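Local coordinates for NADH kinase POS5 (Saccharomyces cerevisiae, PDB 3AFO), which phosphorylates NADH and NAD(+) with ATP, preferring NADH about twofold, and is a key source of the cellular reductant NADPH, at residues A[56-60]-A[84-89]; A[142-146]-A[156-161]. All coordinates share one frame; numbering follows the deposited sequence. Where two conformers were deposited one is given.

Contact 1 of 2, residues A[56-60]-A[84-89]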
loop_
_atom_site.group_PDB
_atom_site.type_symbol
_atom_site.label_atom_id
_atom_site.label_comp_id
_atom_site.label_asym_id
_atom_site.label_seq_id
_atom_site.Cartn_x
_atom_site.Cartn_y
_atom_site.Cartn_z
ATOM N N ARG A 56 32.690 -17.144 -15.946
ATOM C CA ARG A 56 33.556 -18.142 -16.569
ATOM C C ARG A 56 35.004 -17.938 -16.101
ATOM O O ARG A 56 35.689 -18.896 -15.728
ATOM C CB ARG A 56 33.431 -18.083 -18.093
ATOM C CG ARG A 56 34.263 -19.118 -18.859
ATOM C CD ARG A 56 33.927 -19.087 -20.363
ATOM N NE ARG A 56 35.048 -19.523 -21.200
ATOM C CZ ARG A 56 34.960 -19.824 -22.498
ATOM N NH1 ARG A 56 33.792 -19.753 -23.136
ATOM N NH2 ARG A 56 36.046 -20.209 -23.166
ATOM N N GLU A 57 35.446 -16.683 -16.074
ATOM C CA GLU A 57 36.768 -16.337 -15.563
ATOM C C GLU A 57 36.931 -16.712 -14.099
ATOM O O GLU A 57 37.967 -17.258 -13.706
ATOM C CB GLU A 57 37.046 -14.846 -15.759
ATOM C CG GLU A 57 37.402 -14.479 -17.210
ATOM C CD GLU A 57 37.303 -12.985 -17.488
ATOM O OE1 GLU A 57 37.513 -12.179 -16.553
ATOM O OE2 GLU A 57 37.006 -12.620 -18.649
ATOM N N ALA A 58 35.906 -16.414 -13.299
ATOM C CA ALA A 58 35.912 -16.734 -11.872
ATOM C C ALA A 58 35.940 -18.241 -11.633
ATOM O O ALA A 58 36.637 -18.709 -10.730
ATOM C CB ALA A 58 34.708 -16.114 -11.173
ATOM N N MET A 59 35.191 -18.993 -12.440
ATOM C CA MET A 59 35.162 -20.452 -12.311
ATOM C C MET A 59 36.555 -21.056 -12.542
ATOM O O MET A 59 37.029 -21.867 -11.746
ATOM C CB MET A 59 34.155 -21.061 -13.279
ATOM C CG MET A 59 34.058 -22.576 -13.185
ATOM S SD MET A 59 32.852 -23.241 -14.320
ATOM C CE MET A 59 31.443 -23.287 -13.207
ATOM N N VAL A 60 37.203 -20.641 -13.623
ATOM C CA VAL A 60 38.551 -21.111 -13.938
ATOM C C VAL A 60 39.525 -20.750 -12.816
ATOM O O VAL A 60 40.322 -21.587 -12.379
ATOM C CB VAL A 60 39.015 -20.576 -15.316
ATOM C CG1 VAL A 60 40.482 -20.916 -15.594
ATOM C CG2 VAL A 60 38.129 -21.143 -16.401
ATOM N N GLU A 84 33.006 -26.249 -22.250
ATOM C CA GLU A 84 33.175 -24.812 -22.438
ATOM C C GLU A 84 34.500 -24.309 -21.866
ATOM O O GLU A 84 35.228 -23.589 -22.540
ATOM C CB GLU A 84 32.012 -24.039 -21.803
ATOM C CG GLU A 84 32.056 -22.536 -22.047
ATOM C CD GLU A 84 31.097 -21.759 -21.162
ATOM O OE1 GLU A 84 30.523 -22.357 -20.224
ATOM O OE2 GLU A 84 30.924 -20.545 -21.399
ATOM N N ILE A 85 34.807 -24.690 -20.630
ATOM C CA ILE A 85 35.955 -24.127 -19.921
ATOM C C ILE A 85 37.272 -24.887 -20.124
ATOM O O ILE A 85 38.325 -24.400 -19.712
ATOM C CB ILE A 85 35.675 -23.935 -18.404
ATOM C CG1 ILE A 85 35.538 -25.294 -17.692
ATOM C CG2 ILE A 85 34.435 -23.047 -18.195
ATOM C CD1 ILE A 85 35.524 -25.216 -16.187
ATOM N N SER A 86 37.213 -26.069 -20.742
ATOM C CA SER A 86 38.411 -26.906 -20.912
ATOM C C SER A 86 39.553 -26.170 -21.637
ATOM O O SER A 86 40.716 -26.272 -21.228
ATOM C CB SER A 86 38.092 -28.264 -21.556
ATOM O OG SER A 86 37.387 -28.124 -22.773
ATOM N N GLN A 87 39.229 -25.428 -22.699
ATOM C CA GLN A 87 40.249 -24.633 -23.408
ATOM C C GLN A 87 40.812 -23.467 -22.585
ATOM O O GLN A 87 41.834 -22.894 -22.962
ATOM C CB GLN A 87 39.757 -24.119 -24.773
ATOM C CG GLN A 87 39.489 -25.202 -25.812
ATOM C CD GLN A 87 40.108 -24.915 -27.183
ATOM O OE1 GLN A 87 40.190 -23.764 -27.622
ATOM N NE2 GLN A 87 40.546 -25.976 -27.866
ATOM N N ASP A 88 40.159 -23.118 -21.472
ATOM C CA ASP A 88 40.585 -21.950 -20.667
ATOM C C ASP A 88 41.769 -22.183 -19.722
ATOM O O ASP A 88 42.356 -21.220 -19.212
ATOM C CB ASP A 88 39.422 -21.355 -19.849
ATOM C CG ASP A 88 38.286 -20.834 -20.705
ATOM O OD1 ASP A 88 38.400 -20.846 -21.954
ATOM O OD2 ASP A 88 37.252 -20.432 -20.112
ATOM N N PHE A 89 42.091 -23.446 -19.448
ATOM C CA PHE A 89 43.232 -23.750 -18.587
ATOM C C PHE A 89 44.480 -23.803 -19.454
ATOM O O PHE A 89 44.550 -24.576 -20.412
ATOM C CB PHE A 89 43.026 -25.063 -17.837
ATOM C CG PHE A 89 41.896 -25.022 -16.845
ATOM C CD1 PHE A 89 42.151 -24.793 -15.492
ATOM C CD2 PHE A 89 40.577 -25.201 -17.261
ATOM C CE1 PHE A 89 41.106 -24.756 -14.569
ATOM C CE2 PHE A 89 39.521 -25.166 -16.340
ATOM C CZ PHE A 89 39.793 -24.946 -14.997
#
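In the alpha/beta N-terminal domain, helix 53-69 meets helix 79-86 and the type I turn from Ser86 to Phe89 through a salt-bridge network that joins Arg56 to Asp88 and Glu84. Arg56 reaches across with CG anti to its own N (chi1 -178°) and the chain extended as far as NE, which brings the guanidinium side-on to the Asp88 carboxylate. Arg56 NE gives its hydrogen to Asp88 OD2 at 2.6 Å and Arg56 NH2 gives one to Asp88 OD1 at 2.7 Å. Each oxygen receives through its syn lone pair, and the two planes lie only 19° apart, a bidentate pairing that fixes the rotation of both groups. The link from Arg56 to Glu84 is looser: Arg56 NH1 to Glu84 OE2 is a weak 3.4 Å bond with the carboxylate turned steeply to the guanidinium, and the other oxygen, Glu84 OE1, is taken by Lys48 NZ in a salt bridge. Glu84 O lies over one guanidinium face.

Beside the ion pairs runs an apolar seam. Met59, bent at its last torsion, sets SD 3.8 Å from Ile85 CD1. Val60 divides its methyls between Asp88 and Phe89: CG2 rests 3.7 Å from Asp88 CB, and CG1 sits over the Phe89 ring as a CH-pi contact, 4.1 Å from its centroid. The turn presents both Asp88 and Phe89 to helix 53-69.

Strand 43-48 packs against the same seam, with Met59 on Ile46 and Lys48. Farther along helix 53-69, Ile63 touches both Ile85 and Phe89, and Val8 of strand 8-12 also meets the Phe89 ring.

Contact 2 of 2, residues A[142-146]-A[156-161]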
loop_
_atom_site.group_PDB
_atom_site.type_symbol
_atom_site.label_atom_id
_atom_site.label_comp_id
_atom_site.label_asym_id
_atom_site.label_seq_id
_atom_site.Cartn_x
_atom_site.Cartn_y
_atom_site.Cartn_z
ATOM N N VAL A 142 25.495 -24.414 0.780
ATOM C CA VAL A 142 25.616 -23.538 -0.393
ATOM C C VAL A 142 26.552 -22.366 -0.114
ATOM O O VAL A 142 26.331 -21.582 0.815
ATOM C CB VAL A 142 24.231 -22.995 -0.847
ATOM C CG1 VAL A 142 24.366 -22.136 -2.116
ATOM C CG2 VAL A 142 23.251 -24.142 -1.087
ATOM N N LEU A 143 27.600 -22.261 -0.925
ATOM C CA LEU A 143 28.580 -21.185 -0.817
ATOM C C LEU A 143 28.413 -20.292 -2.030
ATOM O O LEU A 143 28.665 -20.714 -3.157
ATOM C CB LEU A 143 30.020 -21.739 -0.768
ATOM C CG LEU A 143 31.147 -20.696 -0.651
ATOM C CD1 LEU A 143 30.909 -19.732 0.500
ATOM C CD2 LEU A 143 32.555 -21.337 -0.553
ATOM N N ALA A 144 27.982 -19.055 -1.782
ATOM C CA ALA A 144 27.501 -18.205 -2.853
ATOM C C ALA A 144 28.375 -16.959 -3.024
ATOM O O ALA A 144 28.519 -16.154 -2.098
ATOM C CB ALA A 144 26.036 -17.828 -2.602
ATOM N N PHE A 145 28.966 -16.821 -4.208
ATOM C CA PHE A 145 29.791 -15.653 -4.533
ATOM C C PHE A 145 29.121 -14.779 -5.576
ATOM O O PHE A 145 28.705 -15.264 -6.624
ATOM C CB PHE A 145 31.161 -16.077 -5.073
ATOM C CG PHE A 145 32.029 -16.774 -4.063
ATOM C CD1 PHE A 145 32.676 -16.055 -3.069
ATOM C CD2 PHE A 145 32.228 -18.152 -4.137
ATOM C CE1 PHE A 145 33.500 -16.701 -2.139
ATOM C CE2 PHE A 145 33.047 -18.800 -3.223
ATOM C CZ PHE A 145 33.680 -18.077 -2.220
ATOM N N ALA A 146 29.053 -13.485 -5.291
ATOM C CA ALA A 146 28.412 -12.511 -6.176
ATOM C C ALA A 146 29.347 -12.025 -7.278
ATOM O O ALA A 146 30.395 -11.423 -7.005
ATOM C CB ALA A 146 27.906 -11.339 -5.368
ATOM N N PHE A 156 28.937 -13.172 -0.406
ATOM C CA PHE A 156 30.381 -12.975 -0.586
ATOM C C PHE A 156 30.756 -12.411 -1.937
ATOM O O PHE A 156 30.240 -12.832 -2.974
ATOM C CB PHE A 156 31.147 -14.297 -0.394
ATOM C CG PHE A 156 30.905 -14.945 0.934
ATOM C CD1 PHE A 156 31.533 -14.464 2.071
ATOM C CD2 PHE A 156 30.020 -16.014 1.050
ATOM C CE1 PHE A 156 31.290 -15.043 3.316
ATOM C CE2 PHE A 156 29.770 -16.593 2.283
ATOM C CZ PHE A 156 30.415 -16.112 3.414
ATOM N N ASP A 157 31.685 -11.466 -1.906
ATOM C CA ASP A 157 32.380 -11.002 -3.095
ATOM C C ASP A 157 33.320 -12.126 -3.512
ATOM O O ASP A 157 33.993 -12.694 -2.668
ATOM C CB ASP A 157 33.209 -9.768 -2.723
ATOM C CG ASP A 157 33.711 -9.000 -3.933
ATOM O OD1 ASP A 157 34.132 -9.621 -4.943
ATOM O OD2 ASP A 157 33.702 -7.751 -3.862
ATOM N N PHE A 158 33.383 -12.428 -4.806
ATOM C CA PHE A 158 34.299 -13.473 -5.296
ATOM C C PHE A 158 35.773 -13.228 -4.942
ATOM O O PHE A 158 36.546 -14.184 -4.834
ATOM C CB PHE A 158 34.143 -13.732 -6.803
ATOM C CG PHE A 158 35.129 -14.757 -7.344
ATOM C CD1 PHE A 158 34.958 -16.114 -7.077
ATOM C CD2 PHE A 158 36.246 -14.354 -8.082
ATOM C CE1 PHE A 158 35.876 -17.068 -7.556
ATOM C CE2 PHE A 158 37.172 -15.293 -8.557
ATOM C CZ PHE A 158 36.983 -16.658 -8.289
ATOM N N LYS A 159 36.138 -11.954 -4.781
ATOM C CA LYS A 159 37.479 -11.547 -4.351
ATOM C C LYS A 159 37.907 -12.242 -3.067
ATOM O O LYS A 159 39.092 -12.524 -2.874
ATOM C CB LYS A 159 37.545 -10.030 -4.136
ATOM C CG LYS A 159 38.110 -9.234 -5.306
ATOM C CD LYS A 159 37.086 -9.012 -6.404
ATOM C CE LYS A 159 37.476 -7.820 -7.267
ATOM N NZ LYS A 159 36.557 -7.635 -8.435
ATOM N N GLU A 160 36.934 -12.516 -2.197
ATOM C CA GLU A 160 37.197 -13.110 -0.885
ATOM C C GLU A 160 37.315 -14.641 -0.937
ATOM O O GLU A 160 37.378 -15.276 0.109
ATOM C CB GLU A 160 36.091 -12.761 0.128
ATOM C CG GLU A 160 35.346 -11.428 -0.054
ATOM C CD GLU A 160 34.254 -11.238 1.011
ATOM O OE1 GLU A 160 34.567 -11.383 2.216
ATOM O OE2 GLU A 160 33.090 -10.953 0.651
ATOM N N HIS A 161 37.329 -15.232 -2.134
ATOM C CA HIS A 161 37.125 -16.692 -2.269
ATOM C C HIS A 161 38.123 -17.605 -1.542
ATOM O O HIS A 161 37.715 -18.637 -1.004
ATOM C CB HIS A 161 36.953 -17.118 -3.735
ATOM C CG HIS A 161 38.218 -17.081 -4.540
ATOM N ND1 HIS A 161 38.601 -15.981 -5.279
ATOM C CD2 HIS A 161 39.170 -18.025 -4.747
ATOM C CE1 HIS A 161 39.743 -16.242 -5.893
ATOM N NE2 HIS A 161 40.112 -17.474 -5.582
#
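Ala146 N donates to Phe156 O at 2.7 Å, nearly straight (172°), and together with a weak, longer bond from Phe156 N to Ala144 O it pairs strand 142-146 in parallel with 156-157, the edge strand of the domain's five-stranded parallel sheet. Phe145 and Phe156 project from the same sheet face, where Phe145 CD1 lies 3.5 Å from Phe156 CB. With CG anti to its carbonyl carbon (chi1 -66°), the Phe145 ring lies alongside 156-161, and Phe158 turns its edge to the ring face in a T-shaped pair, planes 85° apart. His161 CB makes an off-centre CH-pi contact with the Phe145 ring, 4.2 Å from its centroid. With an alanine here, Phe158 and His161 would probably lose the ring they pack against, opening a gap under the start of helix 161-169. Leu143 CD1 touches Phe156 CE2 from the neighbouring strand.

Farther out, Leu121 of strand 117-122 touches both Phe145 and Phe158. The chain leaves the sheet through an Asx turn, Lys159 N donating to Asp157 OD1 from above the carboxylate plane, while Glu160 OE2 takes the hydrogen of Asp157 N. Phe158 O accepts twice, from His161 N and, in the plane of the imidazole, from His161 ND1 at 2.8 Å.

Both contacts belong to the N-terminal domain, with centres about 17 Å apart, and follow one another along the chain: 56-60 with 84-89 closes before 142-146 with 156-161 begins. Helix 53-69 links them: it supplies one segment of contact 1 and packs on Phe158 of contact 2. There Ala58 O lies 3.2 Å from Phe158 CZ, and Glu61 and Phe62 add to that junction. Contact 1 joins helix 53-69 to the 79-86 helix and its turn, while contact 2 ends the sheet that the shared helix covers. The Ala146 side chain of contact 2 is about 10 Å from the bound NADH, so this contact lies near the ligand without touching it.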